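Local structure of tetratricopeptide TPR_2 repeat protein (Thermobaculum terrenum, 5DJS) at residues A[75-80]-A[108-113]; A[112-117]-A[141-146]; A[434-439]-A[469-474]; A[458-463]-A[483-488]. The protein is of unknown function but joins tetratricopeptide repeats to a two-lobed GT-B fold of glycosyl transferase family 41 that holds bound uridine-5'-diphosphate. The protein carries 1 engineered substitution. All coordinates share one frame; numbering follows the deposited sequence.

Contact 1: A[75-80]-A[108-113]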
loop_
_atom_site.group_PDB
_atom_site.type_symbol
_atom_site.label_atom_id
_atom_site.label_comp_id
_atom_site.label_asym_id
_atom_site.label_seq_id
_atom_site.Cartn_x
_atom_site.Cartn_y
_atom_site.Cartn_z
ATOM N N GLY A 75 9.457 -22.917 17.547
ATOM C CA GLY A 75 10.152 -21.862 18.284
ATOM C C GLY A 75 10.685 -20.742 17.412
ATOM O O GLY A 75 11.044 -19.681 17.934
ATOM N N GLU A 76 10.741 -20.971 16.096
ATOM C CA GLU A 76 11.348 -20.024 15.152
ATOM C C GLU A 76 10.332 -18.944 14.829
ATOM O O GLU A 76 9.349 -19.216 14.170
ATOM C CB GLU A 76 11.838 -20.766 13.891
ATOM C CG GLU A 76 12.363 -19.897 12.747
ATOM C CD GLU A 76 13.391 -18.878 13.184
ATOM O OE1 GLU A 76 14.433 -19.291 13.723
ATOM O OE2 GLU A 76 13.154 -17.667 12.985
ATOM N N ALA A 77 10.579 -17.730 15.320
ATOM C CA ALA A 77 9.667 -16.588 15.174
ATOM C C ALA A 77 9.393 -16.163 13.732
ATOM O O ALA A 77 8.277 -15.724 13.430
ATOM C CB ALA A 77 10.198 -15.388 15.949
ATOM N N SER A 78 10.391 -16.256 12.853
ATOM C CA SER A 78 10.224 -15.789 11.469
ATOM C C SER A 78 9.203 -16.617 10.684
ATOM O O SER A 78 8.552 -16.097 9.788
ATOM C CB SER A 78 11.564 -15.735 10.717
ATOM O OG SER A 78 12.095 -17.030 10.480
ATOM N N TYR A 79 9.058 -17.891 11.034
ATOM C CA TYR A 79 8.079 -18.768 10.391
ATOM C C TYR A 79 6.659 -18.345 10.763
ATOM O O TYR A 79 5.758 -18.382 9.916
ATOM C CB TYR A 79 8.295 -20.239 10.781
ATOM C CG TYR A 79 9.650 -20.855 10.418
ATOM C CD1 TYR A 79 10.610 -20.159 9.672
ATOM C CD2 TYR A 79 9.956 -22.157 10.805
ATOM C CE1 TYR A 79 11.829 -20.734 9.351
ATOM C CE2 TYR A 79 11.177 -22.735 10.482
ATOM C CZ TYR A 79 12.107 -22.017 9.752
ATOM O OH TYR A 79 13.321 -22.577 9.419
ATOM N N HIS A 80 6.473 -17.946 12.025
ATOM C CA HIS A 80 5.210 -17.354 12.484
ATOM C C HIS A 80 4.932 -16.002 11.844
ATOM O O HIS A 80 3.801 -15.742 11.442
ATOM C CB HIS A 80 5.186 -17.202 14.001
ATOM C CG HIS A 80 5.178 -18.506 14.734
ATOM N ND1 HIS A 80 4.020 -19.206 15.000
ATOM C CD2 HIS A 80 6.188 -19.229 15.275
ATOM C CE1 HIS A 80 4.319 -20.305 15.669
ATOM N NE2 HIS A 80 5.628 -20.343 15.846
ATOM N N PRO A 108 10.891 -10.829 21.097
ATOM C CA PRO A 108 10.338 -9.496 21.394
ATOM C C PRO A 108 10.989 -8.323 20.681
ATOM O O PRO A 108 10.350 -7.289 20.573
ATOM C CB PRO A 108 10.518 -9.372 22.908
ATOM C CG PRO A 108 10.483 -10.779 23.387
ATOM C CD PRO A 108 11.225 -11.554 22.335
ATOM N N ASP A 109 12.229 -8.479 20.206
ATOM C CA ASP A 109 12.910 -7.434 19.433
ATOM C C ASP A 109 12.841 -7.673 17.909
ATOM O O ASP A 109 13.832 -7.515 17.194
ATOM C CB ASP A 109 14.351 -7.199 19.943
ATOM C CG ASP A 109 15.310 -8.353 19.644
ATOM O OD1 ASP A 109 14.871 -9.480 19.322
ATOM O OD2 ASP A 109 16.529 -8.112 19.744
ATOM N N TYR A 110 11.648 -8.020 17.426
ATOM C CA TYR A 110 11.402 -8.311 16.014
ATOM C C TYR A 110 10.753 -7.065 15.405
ATOM O O TYR A 110 9.523 -6.966 15.359
ATOM C CB TYR A 110 10.463 -9.530 15.890
ATOM C CG TYR A 110 10.520 -10.327 14.592
ATOM C CD1 TYR A 110 10.958 -9.765 13.383
ATOM C CD2 TYR A 110 10.082 -11.647 14.566
ATOM C CE1 TYR A 110 10.989 -10.507 12.211
ATOM C CE2 TYR A 110 10.115 -12.396 13.397
ATOM C CZ TYR A 110 10.565 -11.824 12.223
ATOM O OH TYR A 110 10.593 -12.581 11.067
ATOM N N HIS A 111 11.572 -6.121 14.930
ATOM C CA HIS A 111 11.050 -4.860 14.386
ATOM C C HIS A 111 10.141 -4.997 13.139
ATOM O O HIS A 111 9.251 -4.171 12.949
ATOM C CB HIS A 111 12.169 -3.811 14.163
ATOM C CG HIS A 111 13.196 -4.185 13.135
ATOM N ND1 HIS A 111 14.546 -4.023 13.355
ATOM C CD2 HIS A 111 13.083 -4.692 11.884
ATOM C CE1 HIS A 111 15.219 -4.421 12.291
ATOM N NE2 HIS A 111 14.354 -4.837 11.385
ATOM N N ARG A 112 10.346 -6.027 12.311
ATOM C CA ARG A 112 9.529 -6.220 11.097
ATOM C C ARG A 112 8.155 -6.785 11.438
ATOM O O ARG A 112 7.166 -6.408 10.823
ATOM C CB ARG A 112 10.233 -7.107 10.060
ATOM C CG ARG A 112 11.120 -6.336 9.091
ATOM C CD ARG A 112 11.695 -7.226 7.999
ATOM N NE ARG A 112 10.662 -7.699 7.068
ATOM C CZ ARG A 112 10.848 -8.591 6.088
ATOM N NH1 ARG A 112 12.044 -9.145 5.875
ATOM N NH2 ARG A 112 9.822 -8.941 5.313
ATOM N N ALA A 113 8.104 -7.679 12.424
ATOM C CA ALA A 113 6.842 -8.251 12.917
ATOM C C ALA A 113 6.036 -7.208 13.678
ATOM O O ALA A 113 4.814 -7.205 13.625
ATOM C CB ALA A 113 7.116 -9.452 13.814
#
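Tyr-110 lays the edge of its ring against the backbone and short side chains of Ala-77 and Ser-78. Its CE2 lies 3.9 Å from Ala-77 CB and 3.8 Å from Ala-77 O, while OH comes to 3.3 Å from both CA and CB of Ser-78. This is packing contact: no hydrogen bond crosses between the segments, and the phenol oxygen abuts carbon. With CG anti to the backbone N (chi1 -156°), the ring is carried across to the start of helix 77-89. Small residues suit that surface, since a methyl group and a hydroxymethyl group let a large ring come close to the main chain.

Several neighbours position the ring. Ala-113 CB sits 3.6 Å above one face, offset toward the rim, so the first turn of helix 111-120 backs the tyrosine that precedes it at the N-cap position. Arg-107 adds a cation-pi contact, and Leu-104 of helix 93-106 also touches the ring.

Behind Ser-78, Glu-76 caps helix 77-89. Its OE2 accepts from Ser-78 N at 3.1 Å and an N-H...O angle of 159°, and from Ser-78 OG at 2.8 Å, the two donors approaching from opposite faces of the carboxylate. These bonds turn the serine oxygen toward Glu-76 and bind an amide at the helix start, where a negative group is probably well placed. The aromatic wedge between the beginnings of helices 77-89 and 111-120, with helix 93-106 between them in sequence, belongs to the stacked helices of a tetratricopeptide-repeat solenoid.

Contact 2: A[112-117]-A[141-146]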
loop_
_atom_site.group_PDB
_atom_site.type_symbol
_atom_site.label_atom_id
_atom_site.label_comp_id
_atom_site.label_asym_id
_atom_site.label_seq_id
_atom_site.Cartn_x
_atom_site.Cartn_y
_atom_site.Cartn_z
ATOM N N ARG A 112 10.346 -6.027 12.311
ATOM C CA ARG A 112 9.529 -6.220 11.097
ATOM C C ARG A 112 8.155 -6.785 11.438
ATOM O O ARG A 112 7.166 -6.408 10.823
ATOM C CB ARG A 112 10.233 -7.107 10.060
ATOM C CG ARG A 112 11.120 -6.336 9.091
ATOM C CD ARG A 112 11.695 -7.226 7.999
ATOM N NE ARG A 112 10.662 -7.699 7.068
ATOM C CZ ARG A 112 10.848 -8.591 6.088
ATOM N NH1 ARG A 112 12.044 -9.145 5.875
ATOM N NH2 ARG A 112 9.822 -8.941 5.313
ATOM N N ALA A 113 8.104 -7.679 12.424
ATOM C CA ALA A 113 6.842 -8.251 12.917
ATOM C C ALA A 113 6.036 -7.208 13.678
ATOM O O ALA A 113 4.814 -7.205 13.625
ATOM C CB ALA A 113 7.116 -9.452 13.814
ATOM N N HIS A 114 6.733 -6.323 14.379
ATOM C CA HIS A 114 6.107 -5.219 15.098
ATOM C C HIS A 114 5.454 -4.236 14.108
ATOM O O HIS A 114 4.339 -3.791 14.354
ATOM C CB HIS A 114 7.158 -4.522 15.970
ATOM C CG HIS A 114 6.600 -3.716 17.104
ATOM N ND1 HIS A 114 5.667 -2.714 16.937
ATOM C CD2 HIS A 114 6.889 -3.736 18.424
ATOM C CE1 HIS A 114 5.386 -2.174 18.107
ATOM N NE2 HIS A 114 6.115 -2.773 19.025
ATOM N N SER A 115 6.138 -3.911 13.002
ATOM C CA SER A 115 5.541 -3.115 11.906
ATOM C C SER A 115 4.335 -3.840 11.321
ATOM O O SER A 115 3.225 -3.291 11.272
ATOM C CB SER A 115 6.525 -2.882 10.749
ATOM O OG SER A 115 7.562 -1.998 11.090
ATOM N N GLY A 116 4.575 -5.072 10.870
ATOM C CA GLY A 116 3.554 -5.904 10.242
ATOM C C GLY A 116 2.283 -5.938 11.060
ATOM O O GLY A 116 1.187 -5.773 10.524
ATOM N N LEU A 117 2.445 -6.129 12.369
ATOM C CA LEU A 117 1.327 -6.091 13.312
ATOM C C LEU A 117 0.628 -4.731 13.266
ATOM O O LEU A 117 -0.590 -4.674 13.089
ATOM C CB LEU A 117 1.811 -6.421 14.732
ATOM C CG LEU A 117 0.785 -6.385 15.864
ATOM C CD1 LEU A 117 -0.333 -7.387 15.631
ATOM C CD2 LEU A 117 1.470 -6.653 17.189
ATOM N N ARG A 141 9.852 4.132 19.744
ATOM C CA ARG A 141 10.643 4.200 20.980
ATOM C C ARG A 141 11.717 3.110 21.040
ATOM O O ARG A 141 12.829 3.369 21.474
ATOM C CB ARG A 141 9.725 4.107 22.202
ATOM C CG ARG A 141 10.308 4.688 23.478
ATOM C CD ARG A 141 9.549 4.213 24.711
ATOM N NE ARG A 141 9.500 2.738 24.773
ATOM C CZ ARG A 141 8.399 1.976 24.728
ATOM N NH1 ARG A 141 7.174 2.503 24.659
ATOM N NH2 ARG A 141 8.529 0.653 24.768
ATOM N N ARG A 142 11.376 1.909 20.585
ATOM C CA ARG A 142 12.287 0.772 20.618
ATOM C C ARG A 142 13.396 0.863 19.579
ATOM O O ARG A 142 14.554 0.620 19.908
ATOM C CB ARG A 142 11.522 -0.543 20.419
ATOM C CG ARG A 142 10.684 -0.946 21.620
ATOM C CD ARG A 142 9.919 -2.236 21.374
ATOM N NE ARG A 142 8.911 -2.421 22.410
ATOM C CZ ARG A 142 9.144 -2.827 23.659
ATOM N NH1 ARG A 142 10.375 -3.126 24.071
ATOM N NH2 ARG A 142 8.123 -2.940 24.512
ATOM N N TYR A 143 13.035 1.195 18.333
ATOM C CA TYR A 143 13.932 1.015 17.174
ATOM C C TYR A 143 14.373 2.279 16.430
ATOM O O TYR A 143 15.326 2.227 15.650
ATOM C CB TYR A 143 13.288 0.036 16.184
ATOM C CG TYR A 143 12.861 -1.257 16.836
ATOM C CD1 TYR A 143 13.785 -2.051 17.528
ATOM C CD2 TYR A 143 11.532 -1.680 16.793
ATOM C CE1 TYR A 143 13.391 -3.234 18.147
ATOM C CE2 TYR A 143 11.133 -2.853 17.407
ATOM C CZ TYR A 143 12.051 -3.624 18.081
ATOM O OH TYR A 143 11.576 -4.769 18.659
ATOM N N ALA A 144 13.707 3.404 16.673
ATOM C CA ALA A 144 13.902 4.610 15.864
ATOM C C ALA A 144 14.401 5.788 16.682
ATOM O O ALA A 144 15.461 6.333 16.391
ATOM C CB ALA A 144 12.603 4.976 15.169
ATOM N N ASP A 145 13.633 6.183 17.694
ATOM C CA ASP A 145 13.948 7.372 18.504
ATOM C C ASP A 145 15.310 7.353 19.232
ATOM O O ASP A 145 15.913 8.409 19.407
ATOM C CB ASP A 145 12.811 7.667 19.494
ATOM C CG ASP A 145 11.513 8.110 18.800
ATOM O OD1 ASP A 145 11.475 8.210 17.542
ATOM O OD2 ASP A 145 10.523 8.360 19.522
ATOM N N PRO A 146 15.798 6.170 19.660
ATOM C CA PRO A 146 17.170 6.097 20.181
ATOM C C PRO A 146 18.243 6.617 19.231
ATOM O O PRO A 146 19.221 7.203 19.688
ATOM C CB PRO A 146 17.363 4.597 20.434
ATOM C CG PRO A 146 16.001 4.138 20.841
ATOM C CD PRO A 146 15.035 4.953 20.008
#
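His-114 approaches Tyr-143 and Arg-142 where two helices meet at long packing distances. Its aromatic contact is slight: CD2 stands 4.5 Å from Tyr-143 CE2, near the plane of the phenol and at its edge. A chi1 of -159° swings the imidazole away from its own backbone N and out toward the other helix. There both rings also meet Trp-139, Tyr-143 in an edge-to-face pair and His-114 with planes at about 55°. Flat aromatic groups suit such a place because they can bridge a wide gap between backbones. The junction joins helix 111-120 to helix 129-143, apparently extending the helical array that the tetratricopeptide repeats begin.

Polar groups come near each other without bonding across the two segments. His-114 NE2 is 4.4 Å from Arg-142 NE, and the guanidinium has its strong partner elsewhere, in a salt bridge to Asp-138 one turn back on its own helix. Arg-141 NH2 lies 3.5 Å above one face of that guanidinium, offset toward its rim; both arginines gather about the Asp-138 carboxylate, Arg-141 by a long, weak ion pair. The aliphatic part of Arg-142 serves differently, its CB resting over the centre of the Tyr-143 ring.

Contact 3: A[434-439]-A[469-474]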
loop_
_atom_site.group_PDB
_atom_site.type_symbol
_atom_site.label_atom_id
_atom_site.label_comp_id
_atom_site.label_asym_id
_atom_site.label_seq_id
_atom_site.Cartn_x
_atom_site.Cartn_y
_atom_site.Cartn_z
ATOM N N PRO A 434 -18.638 5.055 -11.142
ATOM C CA PRO A 434 -18.707 5.671 -9.819
ATOM C C PRO A 434 -18.309 4.696 -8.701
ATOM O O PRO A 434 -18.386 3.469 -8.880
ATOM C CB PRO A 434 -20.183 6.085 -9.680
ATOM C CG PRO A 434 -20.928 5.392 -10.761
ATOM C CD PRO A 434 -19.966 4.657 -11.636
ATOM N N VAL A 435 -17.896 5.260 -7.561
ATOM C CA VAL A 435 -17.403 4.503 -6.413
ATOM C C VAL A 435 -18.176 4.930 -5.175
ATOM O O VAL A 435 -18.211 6.121 -4.865
ATOM C CB VAL A 435 -15.900 4.771 -6.176
ATOM C CG1 VAL A 435 -15.367 3.953 -5.005
ATOM C CG2 VAL A 435 -15.088 4.468 -7.432
ATOM N N VAL A 436 -18.779 3.968 -4.471
ATOM C CA VAL A 436 -19.440 4.230 -3.189
ATOM C C VAL A 436 -18.447 3.907 -2.064
ATOM O O VAL A 436 -17.733 2.906 -2.140
ATOM C CB VAL A 436 -20.710 3.376 -3.016
ATOM C CG1 VAL A 436 -21.501 3.811 -1.782
ATOM C CG2 VAL A 436 -21.595 3.456 -4.265
ATOM N N THR A 437 -18.389 4.768 -1.040
ATOM C CA THR A 437 -17.455 4.624 0.086
ATOM C C THR A 437 -18.106 5.011 1.395
ATOM O O THR A 437 -19.113 5.721 1.404
ATOM C CB THR A 437 -16.215 5.535 -0.047
ATOM O OG1 THR A 437 -16.576 6.907 0.177
ATOM C CG2 THR A 437 -15.614 5.442 -1.415
ATOM N N LEU A 438 -17.511 4.551 2.496
ATOM C CA LEU A 438 -17.758 5.117 3.819
ATOM C C LEU A 438 -16.607 6.076 4.163
ATOM O O LEU A 438 -15.434 5.753 3.972
ATOM C CB LEU A 438 -17.874 4.015 4.873
ATOM C CG LEU A 438 -18.094 4.445 6.335
ATOM C CD1 LEU A 438 -19.425 5.157 6.509
ATOM C CD2 LEU A 438 -18.012 3.263 7.294
ATOM N N GLU A 439 -16.955 7.265 4.648
ATOM C CA GLU A 439 -15.979 8.204 5.182
ATOM C C GLU A 439 -15.766 7.810 6.640
ATOM O O GLU A 439 -16.629 8.064 7.486
ATOM C CB GLU A 439 -16.493 9.648 5.046
ATOM C CG GLU A 439 -15.498 10.725 5.436
ATOM C CD GLU A 439 -16.024 12.134 5.204
ATOM O OE1 GLU A 439 -15.491 12.805 4.292
ATOM O OE2 GLU A 439 -16.960 12.566 5.925
ATOM N N ILE A 469 -25.200 1.696 2.166
ATOM C CA ILE A 469 -26.146 0.795 1.490
ATOM C C ILE A 469 -27.096 1.599 0.590
ATOM O O ILE A 469 -27.214 1.300 -0.602
ATOM C CB ILE A 469 -26.964 -0.049 2.507
ATOM C CG1 ILE A 469 -26.053 -1.033 3.259
ATOM C CG2 ILE A 469 -28.062 -0.845 1.809
ATOM C CD1 ILE A 469 -26.644 -1.579 4.545
ATOM N N ASP A 470 -27.744 2.618 1.170
ATOM C CA ASP A 470 -28.737 3.461 0.469
ATOM C C ASP A 470 -28.200 4.099 -0.811
ATOM O O ASP A 470 -28.904 4.141 -1.824
ATOM C CB ASP A 470 -29.271 4.576 1.383
ATOM C CG ASP A 470 -30.146 4.054 2.508
ATOM O OD1 ASP A 470 -30.435 2.843 2.563
ATOM O OD2 ASP A 470 -30.546 4.866 3.361
ATOM N N ILE A 471 -26.963 4.591 -0.759
ATOM C CA ILE A 471 -26.321 5.181 -1.939
ATOM C C ILE A 471 -26.115 4.121 -3.029
ATOM O O ILE A 471 -26.375 4.391 -4.201
ATOM C CB ILE A 471 -25.003 5.913 -1.577
ATOM C CG1 ILE A 471 -25.327 7.166 -0.746
ATOM C CG2 ILE A 471 -24.234 6.327 -2.830
ATOM C CD1 ILE A 471 -24.146 7.795 -0.033
ATOM N N ALA A 472 -25.673 2.927 -2.636
ATOM C CA ALA A 472 -25.452 1.823 -3.580
ATOM C C ALA A 472 -26.764 1.300 -4.183
ATOM O O ALA A 472 -26.800 0.915 -5.358
ATOM C CB ALA A 472 -24.694 0.686 -2.907
ATOM N N LEU A 473 -27.818 1.266 -3.366
ATOM C CA LEU A 473 -29.172 0.929 -3.827
ATOM C C LEU A 473 -29.695 1.958 -4.835
ATOM O O LEU A 473 -30.150 1.586 -5.922
ATOM C CB LEU A 473 -30.136 0.808 -2.632
ATOM C CG LEU A 473 -30.338 -0.574 -1.996
ATOM C CD1 LEU A 473 -29.080 -1.425 -1.980
ATOM C CD2 LEU A 473 -30.914 -0.445 -0.585
ATOM N N GLY A 474 -29.617 3.239 -4.465
ATOM C CA GLY A 474 -30.016 4.348 -5.337
ATOM C C GLY A 474 -29.380 4.330 -6.717
ATOM O O GLY A 474 -30.045 4.640 -7.703
#
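Val-436 meets Ile-471 and Ala-472 through aliphatic groups alone; no ring, amide or other flat side chain takes part, so there are no faces or edges to set against each other. The closest approach is methyl to methyl, Val-436 CG1 to Ile-471 CG2 at 3.9 Å. The same isoleucine methyl lies 4.2 Å from Val-436 CG2, and therefore sits against both prongs of the valine. The two side chains cross obliquely.

The torsions explain which branches touch. Both Val-436 CG1 and Ile-471 CG2 stand anti to their own backbone N, with a valine chi1 of -171°. Ile-471 thus offers its short branch to the strand, while the longer CG1-CD1 branch passes to one side of the valine. Beta-branched residues suit this surface because each presents a stiff, broad end close to its backbone. Ala-472 suits it for the opposite reason: its single methyl lets the helix come near, with Val-436 CG2 4.2 Å from Ala-472 CA, and the CA atoms of Val-436 and Ala-472 are 6.5 Å apart.

The contact is buried, and the side chain of Val-436 is about 14 Å from the bound uridine-5'-diphosphate, so it packs the fold and does not line the pocket. Strand 435-438 runs between strands 412-414 and 461-462 in a parallel, Rossmann-like sheet of the GT-B fold. Helix 465-477 lies against it on the Val-436 side, where Ile-353 of helix 344-356 also touches Ala-472. On the opposite side of the strand, Val-435 touches helix 423-430 and Thr-437 touches helix 447-454.

Contact 4: A[458-463]-A[483-488]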
loop_
_atom_site.group_PDB
_atom_site.type_symbol
_atom_site.label_atom_id
_atom_site.label_comp_id
_atom_site.label_asym_id
_atom_site.label_seq_id
_atom_site.Cartn_x
_atom_site.Cartn_y
_atom_site.Cartn_z
ATOM N N GLN A 458 -19.356 14.185 -3.983
ATOM C CA GLN A 458 -19.682 14.042 -2.547
ATOM C C GLN A 458 -20.975 13.256 -2.271
ATOM O O GLN A 458 -21.190 12.779 -1.145
ATOM C CB GLN A 458 -19.712 15.397 -1.786
ATOM C CG GLN A 458 -20.452 16.582 -2.420
ATOM C CD GLN A 458 -19.646 17.390 -3.457
ATOM O OE1 GLN A 458 -20.235 17.941 -4.390
ATOM N NE2 GLN A 458 -18.313 17.465 -3.308
ATOM N N GLU A 459 -21.831 13.132 -3.284
ATOM C CA GLU A 459 -23.064 12.347 -3.172
ATOM C C GLU A 459 -22.798 10.834 -3.097
ATOM O O GLU A 459 -23.689 10.077 -2.708
ATOM C CB GLU A 459 -24.017 12.675 -4.329
ATOM C CG GLU A 459 -23.611 12.077 -5.660
ATOM C CD GLU A 459 -24.161 12.850 -6.833
ATOM O OE1 GLU A 459 -23.455 13.754 -7.316
ATOM O OE2 GLU A 459 -25.293 12.557 -7.269
ATOM N N LEU A 460 -21.590 10.399 -3.469
ATOM C CA LEU A 460 -21.162 9.006 -3.302
ATOM C C LEU A 460 -20.399 8.728 -1.986
ATOM O O LEU A 460 -19.760 7.684 -1.847
ATOM C CB LEU A 460 -20.298 8.590 -4.498
ATOM C CG LEU A 460 -20.858 8.843 -5.897
ATOM C CD1 LEU A 460 -19.958 8.213 -6.947
ATOM C CD2 LEU A 460 -22.266 8.289 -6.034
ATOM N N VAL A 461 -20.503 9.626 -1.009
ATOM C CA VAL A 461 -19.728 9.534 0.231
ATOM C C VAL A 461 -20.674 9.410 1.430
ATOM O O VAL A 461 -21.281 10.389 1.857
ATOM C CB VAL A 461 -18.799 10.768 0.391
ATOM C CG1 VAL A 461 -18.039 10.721 1.703
ATOM C CG2 VAL A 461 -17.826 10.857 -0.786
ATOM N N SER A 462 -20.779 8.206 1.983
ATOM C CA SER A 462 -21.608 7.973 3.161
ATOM C C SER A 462 -20.835 8.294 4.428
ATOM O O SER A 462 -19.625 8.152 4.462
ATOM C CB SER A 462 -22.082 6.525 3.197
ATOM O OG SER A 462 -20.989 5.635 3.104
ATOM N N ARG A 463 -21.549 8.755 5.448
ATOM C CA ARG A 463 -21.001 8.962 6.789
ATOM C C ARG A 463 -21.436 7.841 7.750
ATOM O O ARG A 463 -20.957 7.797 8.880
ATOM C CB ARG A 463 -21.441 10.325 7.356
ATOM C CG ARG A 463 -21.255 11.525 6.420
ATOM C CD ARG A 463 -22.528 12.365 6.325
ATOM N NE ARG A 463 -22.522 13.265 5.165
ATOM C CZ ARG A 463 -22.087 14.532 5.151
ATOM N NH1 ARG A 463 -21.596 15.125 6.243
ATOM N NH2 ARG A 463 -22.140 15.226 4.011
ATOM N N ALA A 483 -25.967 7.716 -15.724
ATOM C CA ALA A 483 -25.563 8.429 -16.944
ATOM C C ALA A 483 -25.122 9.863 -16.652
ATOM O O ALA A 483 -24.284 10.403 -17.377
ATOM C CB ALA A 483 -26.683 8.422 -17.968
ATOM N N ARG A 484 -25.688 10.478 -15.611
ATOM C CA ARG A 484 -25.204 11.773 -15.129
ATOM C C ARG A 484 -23.772 11.663 -14.599
ATOM O O ARG A 484 -22.880 12.424 -14.998
ATOM C CB ARG A 484 -26.141 12.337 -14.059
ATOM C CG ARG A 484 -25.709 13.687 -13.511
ATOM C CD ARG A 484 -26.840 14.413 -12.783
ATOM N NE ARG A 484 -27.299 13.654 -11.627
ATOM C CZ ARG A 484 -26.652 13.546 -10.463
ATOM N NH1 ARG A 484 -25.488 14.163 -10.249
ATOM N NH2 ARG A 484 -27.176 12.801 -9.492
ATOM N N LEU A 485 -23.565 10.693 -13.714
ATOM C CA LEU A 485 -22.252 10.434 -13.129
ATOM C C LEU A 485 -21.223 9.970 -14.166
ATOM O O LEU A 485 -20.075 10.398 -14.107
ATOM C CB LEU A 485 -22.365 9.436 -11.968
ATOM C CG LEU A 485 -22.721 9.956 -10.558
ATOM C CD1 LEU A 485 -23.561 11.229 -10.530
ATOM C CD2 LEU A 485 -23.422 8.863 -9.762
ATOM N N ARG A 486 -21.616 9.132 -15.124
ATOM C CA ARG A 486 -20.688 8.740 -16.210
ATOM C C ARG A 486 -20.165 9.945 -17.024
ATOM O O ARG A 486 -19.023 9.945 -17.483
ATOM C CB ARG A 486 -21.322 7.710 -17.149
ATOM C CG ARG A 486 -20.308 6.917 -17.968
ATOM C CD ARG A 486 -20.919 5.633 -18.506
ATOM N NE ARG A 486 -19.982 4.829 -19.297
ATOM C CZ ARG A 486 -19.617 5.079 -20.561
ATOM N NH1 ARG A 486 -18.769 4.253 -21.169
ATOM N NH2 ARG A 486 -20.071 6.142 -21.231
ATOM N N GLU A 487 -21.006 10.969 -17.184
ATOM C CA GLU A 487 -20.619 12.208 -17.876
ATOM C C GLU A 487 -19.787 13.141 -16.998
ATOM O O GLU A 487 -18.836 13.784 -17.478
ATOM C CB GLU A 487 -21.851 12.966 -18.388
ATOM C CG GLU A 487 -22.037 12.879 -19.888
ATOM C CD GLU A 487 -21.005 13.691 -20.661
ATOM O OE1 GLU A 487 -20.865 14.919 -20.411
ATOM O OE2 GLU A 487 -20.331 13.090 -21.530
ATOM N N HIS A 488 -20.157 13.231 -15.720
ATOM C CA HIS A 488 -19.352 13.967 -14.738
ATOM C C HIS A 488 -17.905 13.463 -14.765
ATOM O O HIS A 488 -16.969 14.261 -14.796
ATOM C CB HIS A 488 -19.936 13.811 -13.333
ATOM C CG HIS A 488 -19.534 14.898 -12.387
ATOM N ND1 HIS A 488 -18.225 15.115 -12.007
ATOM C CD2 HIS A 488 -20.277 15.825 -11.736
ATOM C CE1 HIS A 488 -18.181 16.134 -11.168
ATOM N NE2 HIS A 488 -19.411 16.580 -10.984
#
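Glu-459 and Arg-484 reach for each other from opposite directions, and their flat ends meet almost coplanar, the carboxylate and guanidinium planes 19° apart. The salt bridge is lopsided: OE2 of Glu-459 takes a nearly straight bond from Arg-484 NH2 at 2.9 Å and 162°, received on its syn lone pair. Arg-484 NH1 adds a weak bond to that same oxygen at 3.4 Å. A bend at chi3 of Arg-484 (62°) turns the guanidinium edge toward the acid. Long, flexible, charged chains suit this outer margin, where the arginine is exposed to solvent.

The salt bridge links the approach to strand 461-462, an outermost strand of the parallel sheet that also holds strands 412-414 and 435-438, one of the two Rossmann-like sheets of the GT-B fold, with the long C-terminal helix 479-521.

Beneath the charges, Leu-460 and Leu-485 slide past each other in opposite directions, their CD2 methyls 3.9 Å apart. Leu-475 of helix 465-477 touches both, which makes branched aliphatic chains apt for this buried three-way meeting. Leu-485 CD1 comes in beside the acid, 3.9 Å from Glu-459 OE2, so a methyl group flanks the bonded carboxylate and the polar and apolar layers adjoin directly.

Overall arrangement
The contacts form two pairs on opposite sides of the chain's centre, contacts 1 and 3 about 40 Å apart between centres. Contacts 1 and 2 share helix 111-120 and touch through Tyr-143, which packs on Asp-109 and His-111; both are partly buried and rely on aromatic edges between helices. Contacts 3 and 4 lie about 9 Å apart, centre to centre, on neighbouring strands of one sheet, joined by a probable hydrogen bond from Ser-462 OG to Thr-437 O. Contact 3 is the buried, wholly aliphatic one, whereas contact 4, at the sheet's margin, combines leucines with a salt bridge. That is the sole salt bridge across any of the four.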